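Local coordinates for cellulose biosynthesis protein BcsG (Salmonella typhimurium LT2, PDB 5OLT) that is required for cellulose biosynthesis, the part described being its zinc-binding extramembrane domain, which belongs to the alkaline phosphatase family, at residues D17-T22 against N31-T36; R282-P287 against A360-Y365. All blocks are in the same frame, centred on the assembly; numbering follows the deposited sequence.

Interaction 1: D17-T22 against N31-T36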
ATOM      1  N   ASP A  17      -5.003 -13.842  13.842  1.00 23.16           N
ATOM      2  CA  ASP A  17      -4.852 -13.146  12.535  1.00 19.71           C
ATOM      3  C   ASP A  17      -3.947 -13.924  11.604  1.00 19.77           C
ATOM      4  O   ASP A  17      -4.046 -13.769  10.402  1.00 19.85           O
ATOM      5  CB  ASP A  17      -4.241 -11.744  12.696  1.00 20.35           C
ATOM      6  CG  ASP A  17      -5.219 -10.712  13.254  1.00 21.55           C
ATOM      7  OD1 ASP A  17      -6.368 -11.082  13.593  1.00 23.32           O
ATOM      8  OD2 ASP A  17      -4.816  -9.513  13.369  1.00 18.11           O
ATOM      9  N   MET A  18      -3.017 -14.687  12.156  1.00 19.14           N
ATOM     10  CA  MET A  18      -2.086 -15.483  11.342  1.00 21.77           C
ATOM     11  C   MET A  18      -2.143 -16.969  11.725  1.00 21.20           C
ATOM     12  O   MET A  18      -1.917 -17.320  12.901  1.00 23.12           O
ATOM     13  CB  MET A  18      -0.662 -14.927  11.446  1.00 21.61           C
ATOM     14  CG  MET A  18      -0.621 -13.471  10.964  1.00 22.95           C
ATOM     15  SD  MET A  18       1.035 -12.865  10.892  1.00 25.32           S
ATOM     16  CE  MET A  18       1.494 -12.838  12.627  1.00 24.42           C
ATOM     17  N   PRO A  19      -2.445 -17.845  10.748  1.00 19.63           N
ATOM     18  CA  PRO A  19      -2.610 -19.264  11.082  1.00 19.47           C
ATOM     19  C   PRO A  19      -1.286 -19.863  11.585  1.00 17.90           C
ATOM     20  O   PRO A  19      -0.212 -19.561  11.038  1.00 17.95           O
ATOM     21  CB  PRO A  19      -2.986 -19.900   9.742  1.00 21.52           C
ATOM     22  CG  PRO A  19      -3.528 -18.776   8.919  1.00 23.65           C
ATOM     23  CD  PRO A  19      -2.715 -17.593   9.316  1.00 22.05           C
ATOM     24  N   ALA A  20      -1.368 -20.701  12.616  1.00 18.71           N
ATOM     25  CA  ALA A  20      -0.191 -21.298  13.234  1.00 18.39           C
ATOM     26  C   ALA A  20       0.622 -22.164  12.263  1.00 17.56           C
ATOM     27  O   ALA A  20       0.061 -22.750  11.316  1.00 18.19           O
ATOM     28  CB  ALA A  20      -0.616 -22.128  14.432  1.00 21.86           C
ATOM     29  N   GLN A  21       1.923 -22.268  12.532  1.00 18.94           N
ATOM     30  CA  GLN A  21       2.860 -23.026  11.698  1.00 18.74           C
ATOM     31  C   GLN A  21       3.656 -24.014  12.511  1.00 23.48           C
ATOM     32  O   GLN A  21       4.884 -24.114  12.384  1.00 26.60           O
ATOM     33  CB  GLN A  21       3.835 -22.085  10.966  1.00 17.89           C
ATOM     34  CG  GLN A  21       3.111 -21.098  10.090  1.00 18.25           C
ATOM     35  CD  GLN A  21       4.055 -20.146   9.387  1.00 17.75           C
ATOM     36  OE1 GLN A  21       5.159 -19.823   9.876  1.00 18.13           O
ATOM     37  NE2 GLN A  21       3.641 -19.727   8.200  1.00 17.95           N
ATOM     38  N   THR A  22       2.968 -24.775  13.344  1.00 23.29           N
ATOM     39  CA  THR A  22       3.683 -25.750  14.175  1.00 25.46           C
ATOM     40  C   THR A  22       4.022 -27.043  13.435  1.00 26.50           C
ATOM     41  O   THR A  22       5.019 -27.661  13.764  1.00 26.94           O
ATOM     42  CB  THR A  22       2.925 -26.090  15.464  1.00 30.21           C
ATOM     43  OG1 THR A  22       1.618 -26.533  15.114  1.00 33.71           O
ATOM     44  CG2 THR A  22       2.832 -24.867  16.369  1.00 33.70           C
ATOM     45  N   ASN A  31       1.188 -26.633   1.798  1.00 12.32           N
ATOM     46  CA  ASN A  31      -0.030 -26.499   0.988  1.00 12.58           C
ATOM     47  C   ASN A  31      -1.251 -26.300   1.902  1.00 12.04           C
ATOM     48  O   ASN A  31      -2.108 -25.423   1.672  1.00 12.33           O
ATOM     49  CB  ASN A  31      -0.255 -27.773   0.129  1.00 12.99           C
ATOM     50  CG  ASN A  31       0.559 -27.788  -1.141  1.00 14.03           C
ATOM     51  OD1 ASN A  31       1.109 -26.765  -1.579  1.00 15.65           O
ATOM     52  ND2 ASN A  31       0.606 -28.942  -1.782  1.00 19.01           N
ATOM     53  N   ALA A  32      -1.338 -27.114   2.955  1.00 11.39           N
ATOM     54  CA  ALA A  32      -2.461 -27.013   3.882  1.00 11.59           C
ATOM     55  C   ALA A  32      -2.464 -25.642   4.586  1.00 11.38           C
ATOM     56  O   ALA A  32      -3.516 -25.034   4.758  1.00 12.68           O
ATOM     57  CB  ALA A  32      -2.439 -28.140   4.893  1.00 12.78           C
ATOM     58  N   TRP A  33      -1.274 -25.174   5.002  1.00 10.78           N
ATOM     59  CA  TRP A  33      -1.162 -23.865   5.627  1.00 10.83           C
ATOM     60  C   TRP A  33      -1.696 -22.764   4.690  1.00  9.87           C
ATOM     61  O   TRP A  33      -2.456 -21.886   5.144  1.00 10.65           O
ATOM     62  CB  TRP A  33       0.287 -23.573   6.065  1.00 10.95           C
ATOM     63  CG  TRP A  33       0.363 -22.275   6.788  1.00 11.91           C
ATOM     64  CD1 TRP A  33       0.195 -22.068   8.118  1.00 14.20           C
ATOM     65  CD2 TRP A  33       0.549 -20.974   6.199  1.00 10.87           C
ATOM     66  NE1 TRP A  33       0.246 -20.728   8.399  1.00 15.13           N
ATOM     67  CE2 TRP A  33       0.473 -20.034   7.242  1.00 12.07           C
ATOM     68  CE3 TRP A  33       0.780 -20.520   4.878  1.00 11.32           C
ATOM     69  CZ2 TRP A  33       0.615 -18.653   7.014  1.00 12.66           C
ATOM     70  CZ3 TRP A  33       0.906 -19.144   4.653  1.00 12.35           C
ATOM     71  CH2 TRP A  33       0.826 -18.236   5.712  1.00 12.96           C
ATOM     72  N   LEU A  34      -1.314 -22.833   3.413  1.00  9.79           N
ATOM     73  CA  LEU A  34      -1.783 -21.811   2.486  1.00  9.73           C
ATOM     74  C   LEU A  34      -3.311 -21.820   2.340  1.00  9.96           C
ATOM     75  O   LEU A  34      -3.940 -20.762   2.304  1.00 10.12           O
ATOM     76  CB  LEU A  34      -1.081 -21.945   1.140  1.00 10.78           C
ATOM     77  CG  LEU A  34      -1.398 -20.869   0.077  1.00  9.78           C
ATOM     78  CD1 LEU A  34      -0.859 -19.487   0.517  1.00 11.60           C
ATOM     79  CD2 LEU A  34      -0.820 -21.249  -1.271  1.00 11.08           C
ATOM     80  N   ASN A  35      -3.898 -23.023   2.214  1.00  9.76           N
ATOM     81  CA  ASN A  35      -5.334 -23.094   2.156  1.00 10.22           C
ATOM     82  C   ASN A  35      -5.997 -22.553   3.426  1.00  9.38           C
ATOM     83  O   ASN A  35      -7.033 -21.891   3.349  1.00  9.59           O
ATOM     84  CB  ASN A  35      -5.791 -24.532   1.837  1.00 12.13           C
ATOM     85  CG  ASN A  35      -5.818 -24.811   0.344  1.00 15.12           C
ATOM     86  OD1 ASN A  35      -6.277 -23.986  -0.445  1.00 20.48           O
ATOM     87  ND2 ASN A  35      -5.286 -25.955  -0.051  1.00 17.46           N
ATOM     88  N   THR A  36      -5.363 -22.807   4.579  1.00 10.01           N
ATOM     89  CA  THR A  36      -5.844 -22.281   5.881  1.00 10.13           C
ATOM     90  C   THR A  36      -5.780 -20.747   5.894  1.00 10.09           C
ATOM     91  O   THR A  36      -6.718 -20.094   6.334  1.00 10.71           O
ATOM     92  CB  THR A  36      -5.050 -22.897   7.034  1.00 10.55           C
ATOM     93  OG1 THR A  36      -5.249 -24.306   6.971  1.00 11.65           O
ATOM     94  CG2 THR A  36      -5.546 -22.386   8.383  1.00 11.87           C
TER
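Pro19 O accepts the indole N-H of Trp33, with NE1 and O 2.9 Å apart and the N-H pointing almost straight at the oxygen (176°). The bond ties the extended loop that leads into helix 27-42 back across that helix. The oxygen lies in the indole plane, while NE1 stands above the carbonyl plane. Proline suits the place because its fixed phi helps keep the loop extended and its ring offers an apolar surface beside the indole. Trp33 CG is anti to the backbone N (chi1 -176°), leading the indole off the helix toward the loop. Next along the same edge, Ala20 O sits in plane, 3.3 Å from Trp33 CD1.

The two sides of the indole are also used. Gln21 NE2 lies over one face, toward the rim, 3.3 Å from Trp33 CE2, its amide plane turned 65° from the ring. The same NE2 is hydrogen-bonded to Gln364 O, which anchors the amide, and Tyr365 meets Trp33 edge to face. From the other side of the ring plane comes Pro19, whose CB is 3.6 Å from Trp33 NE1. One turn further along the helix, Thr36 extends this apolar patch. Its hydroxyl turns back to the helix, OG1 donating to Ala32 O at 2.9 Å, while its methyl CG2 rests 3.8 Å from Pro19 CB.

Interaction 2: R282-P287 against A360-Y365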
ATOM      1  N   ARG A 282      12.070  -9.622 -11.233  1.00 10.87           N
ATOM      2  CA  ARG A 282      11.140  -9.713 -10.071  1.00 10.44           C
ATOM      3  C   ARG A 282       9.950 -10.621 -10.404  1.00 10.95           C
ATOM      4  O   ARG A 282       8.839 -10.392  -9.979  1.00 12.66           O
ATOM      5  CB  ARG A 282      10.744  -8.302  -9.573  1.00 11.12           C
ATOM      6  CG  ARG A 282      10.223  -7.397 -10.663  1.00 11.73           C
ATOM      7  CD  ARG A 282       9.776  -6.083 -10.044  1.00 10.86           C
ATOM      8  NE  ARG A 282       9.615  -5.072 -11.088  1.00 12.06           N
ATOM      9  CZ  ARG A 282       8.511  -4.832 -11.785  1.00 12.56           C
ATOM     10  NH1 ARG A 282       7.372  -5.491 -11.567  1.00 11.87           N
ATOM     11  NH2 ARG A 282       8.561  -3.911 -12.766  1.00 15.83           N
ATOM     12  N   ASP A 283      10.201 -11.695 -11.157  1.00 11.10           N
ATOM     13  CA  ASP A 283       9.101 -12.622 -11.473  1.00 10.30           C
ATOM     14  C   ASP A 283       8.695 -13.492 -10.302  1.00 10.10           C
ATOM     15  O   ASP A 283       7.574 -14.018 -10.288  1.00 12.04           O
ATOM     16  CB  ASP A 283       9.455 -13.460 -12.711  1.00 12.37           C
ATOM     17  CG  ASP A 283       9.681 -12.552 -13.909  1.00 15.34           C
ATOM     18  OD1 ASP A 283       8.776 -11.712 -14.234  1.00 16.47           O
ATOM     19  OD2 ASP A 283      10.787 -12.576 -14.435  1.00 20.03           O
ATOM     20  N   ILE A 284       9.598 -13.668  -9.344  1.00  9.52           N
ATOM     21  CA  ILE A 284       9.269 -14.348  -8.093  1.00  9.84           C
ATOM     22  C   ILE A 284       9.139 -13.284  -7.010  1.00  9.61           C
ATOM     23  O   ILE A 284      10.049 -12.480  -6.820  1.00 10.58           O
ATOM     24  CB  ILE A 284      10.325 -15.400  -7.722  1.00 10.37           C
ATOM     25  CG1 ILE A 284      10.464 -16.466  -8.857  1.00 12.57           C
ATOM     26  CG2 ILE A 284       9.992 -16.052  -6.386  1.00 11.92           C
ATOM     27  CD1 ILE A 284       9.182 -17.245  -9.143  1.00 15.19           C
ATOM     28  N   PRO A 285       7.991 -13.240  -6.308  1.00  9.05           N
ATOM     29  CA  PRO A 285       7.762 -12.140  -5.331  1.00  9.48           C
ATOM     30  C   PRO A 285       8.439 -12.456  -3.993  1.00  9.34           C
ATOM     31  O   PRO A 285       7.808 -12.887  -3.012  1.00 10.49           O
ATOM     32  CB  PRO A 285       6.243 -12.073  -5.252  1.00  9.61           C
ATOM     33  CG  PRO A 285       5.825 -13.515  -5.451  1.00  9.88           C
ATOM     34  CD  PRO A 285       6.787 -14.083  -6.484  1.00  9.57           C
ATOM     35  N   SER A 286       9.762 -12.313  -4.002  1.00  9.88           N
ATOM     36  CA  SER A 286      10.574 -12.612  -2.834  1.00 10.34           C
ATOM     37  C   SER A 286      10.312 -11.652  -1.681  1.00 10.49           C
ATOM     38  O   SER A 286       9.805 -10.549  -1.897  1.00  9.70           O
ATOM     39  CB  SER A 286      12.042 -12.518  -3.238  1.00 11.44           C
ATOM     40  OG  SER A 286      12.355 -11.150  -3.445  1.00 11.93           O
ATOM     41  N   PRO A 287      10.721 -12.044  -0.457  1.00 10.18           N
ATOM     42  CA  PRO A 287      10.535 -11.168   0.693  1.00 11.15           C
ATOM     43  C   PRO A 287      11.216  -9.817   0.488  1.00 10.40           C
ATOM     44  O   PRO A 287      10.646  -8.787   0.855  1.00 11.75           O
ATOM     45  CB  PRO A 287      11.181 -11.962   1.828  1.00 11.78           C
ATOM     46  CG  PRO A 287      10.940 -13.388   1.455  1.00 12.02           C
ATOM     47  CD  PRO A 287      11.165 -13.399  -0.050  1.00 11.92           C
ATOM     48  N   ALA A 360       3.403 -18.169  -9.189  1.00 14.37           N
ATOM     49  CA  ALA A 360       4.271 -18.421  -8.053  1.00 12.65           C
ATOM     50  C   ALA A 360       3.647 -17.885  -6.791  1.00 11.85           C
ATOM     51  O   ALA A 360       3.021 -16.811  -6.807  1.00 12.57           O
ATOM     52  CB  ALA A 360       5.620 -17.745  -8.270  1.00 14.75           C
ATOM     53  N   VAL A 361       3.828 -18.646  -5.708  1.00 11.44           N
ATOM     54  CA  VAL A 361       3.474 -18.182  -4.342  1.00  9.97           C
ATOM     55  C   VAL A 361       4.731 -18.252  -3.479  1.00 10.51           C
ATOM     56  O   VAL A 361       5.508 -19.218  -3.570  1.00 11.28           O
ATOM     57  CB  VAL A 361       2.372 -19.074  -3.701  1.00 10.87           C
ATOM     58  CG1 VAL A 361       1.963 -18.517  -2.357  1.00 11.34           C
ATOM     59  CG2 VAL A 361       1.103 -19.200  -4.580  1.00 12.74           C
ATOM     60  N   VAL A 362       4.936 -17.203  -2.672  1.00  9.68           N
ATOM     61  CA  VAL A 362       6.041 -17.170  -1.730  1.00  9.60           C
ATOM     62  C   VAL A 362       5.416 -16.991  -0.348  1.00  9.45           C
ATOM     63  O   VAL A 362       4.555 -16.123  -0.144  1.00  9.66           O
ATOM     64  CB  VAL A 362       7.018 -16.016  -2.023  1.00  9.57           C
ATOM     65  CG1 VAL A 362       8.054 -15.887  -0.923  1.00 11.66           C
ATOM     66  CG2 VAL A 362       7.706 -16.271  -3.352  1.00 10.73           C
ATOM     67  N   ILE A 363       5.892 -17.788   0.604  1.00  9.26           N
ATOM     68  CA  ILE A 363       5.474 -17.668   2.020  1.00  9.86           C
ATOM     69  C   ILE A 363       6.684 -17.718   2.927  1.00 10.12           C
ATOM     70  O   ILE A 363       7.775 -18.131   2.510  1.00 11.54           O
ATOM     71  CB  ILE A 363       4.466 -18.781   2.450  1.00 10.47           C
ATOM     72  CG1 ILE A 363       5.149 -20.161   2.515  1.00 11.62           C
ATOM     73  CG2 ILE A 363       3.267 -18.768   1.478  1.00 11.35           C
ATOM     74  CD1 ILE A 363       4.235 -21.301   2.990  1.00 13.67           C
ATOM     75  N   GLN A 364       6.481 -17.272   4.167  1.00 10.65           N
ATOM     76  CA  GLN A 364       7.427 -17.505   5.256  1.00 11.63           C
ATOM     77  C   GLN A 364       6.834 -18.594   6.127  1.00 12.36           C
ATOM     78  O   GLN A 364       5.691 -18.488   6.541  1.00 14.54           O
ATOM     79  CB  GLN A 364       7.650 -16.240   6.076  1.00 14.91           C
ATOM     80  CG  GLN A 364       8.324 -15.118   5.320  1.00 17.81           C
ATOM     81  CD  GLN A 364       9.833 -15.254   5.262  1.00 20.31           C
ATOM     82  OE1 GLN A 364      10.422 -16.107   5.911  1.00 23.91           O
ATOM     83  NE2 GLN A 364      10.454 -14.387   4.509  1.00 22.54           N
ATOM     84  N   TYR A 365       7.594 -19.634   6.399  1.00 12.53           N
ATOM     85  CA  TYR A 365       7.064 -20.744   7.220  1.00 13.51           C
ATOM     86  C   TYR A 365       8.141 -21.075   8.226  1.00 14.71           C
ATOM     87  O   TYR A 365       9.271 -21.401   7.831  1.00 14.17           O
ATOM     88  CB  TYR A 365       6.727 -21.976   6.348  1.00 14.36           C
ATOM     89  CG  TYR A 365       5.921 -23.002   7.111  1.00 13.50           C
ATOM     90  CD1 TYR A 365       6.567 -23.944   7.920  1.00 14.88           C
ATOM     91  CD2 TYR A 365       4.512 -23.015   7.044  1.00 15.10           C
ATOM     92  CE1 TYR A 365       5.833 -24.872   8.664  1.00 14.91           C
ATOM     93  CE2 TYR A 365       3.768 -23.916   7.800  1.00 15.89           C
ATOM     94  CZ  TYR A 365       4.442 -24.857   8.593  1.00 15.20           C
ATOM     95  OH  TYR A 365       3.708 -25.766   9.332  1.00 18.97           O
TER
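Ile284 and Val362 meet at the middle of an apolar contact between a loop and the strand 360-365, the two running in nearly the same direction. Their methyls Ile284 CG2 and Val362 CG2 are 3.8 Å apart, and the side chains cross at about a right angle. The other branch of Ile284 reaches to the start of the strand, where its CD1 touches Ala360 CB at 3.7 Å; the short alanine side chain lets the CD1 end of the isoleucine come close to the strand. Pro285 slides past Val362 in the opposite direction, its CD 3.9 Å from Val362 CG2. A beta-branched valine suits the place, since CG2 meets Ile284 and Pro285 while CG1 faces Pro287 CD.

Two polar atoms also pack against carbons, and no hydrogen bond crosses between the segments. Pro285 O lies against Val362, 3.4 Å from its CB. Further on, the chain of Gln364 bends at chi2 (-82°), which turns CD aside, and the amide NE2 lies 3.2 Å from Pro287 CG.

Backbone bonds shape the loop itself. Ser286 N donates to Ile284 O at 2.8 Å, closing an inverse gamma turn centred on Pro285, a tight kink that a proline ring readily accepts. Ser286 then serves as N-cap of helix 287-290, its OG bonded to Ile289 N, and Pro287 fits the first turn because no N-H is needed there.

The side chain of Pro285 is about 12 Å from the bound zinc ion, and Arg282 touches the zinc ligand His267. The loop thus joins the zinc-bearing core of this alkaline phosphatase family domain to its small C-terminal antiparallel sheet.

From the N terminus, interaction 1 comes first and closes a short loop, with eight residues between its segments, against helix 27-42. Interaction 2 closes a much longer one: 72 residues lie between 282-287 and 360-365. The two follow in series, neither nesting nor crossing, yet they meet in space, their centres 16 Å apart. Strand 360-365 is the bridge. Ala360 and Val362 face the loop near the metal site, whereas Val361 and Ile363 point away from it to pack on helix 27-42. Together they tie the N-terminal loop and helix, through the C-terminal antiparallel sheet, to the zinc-bearing core.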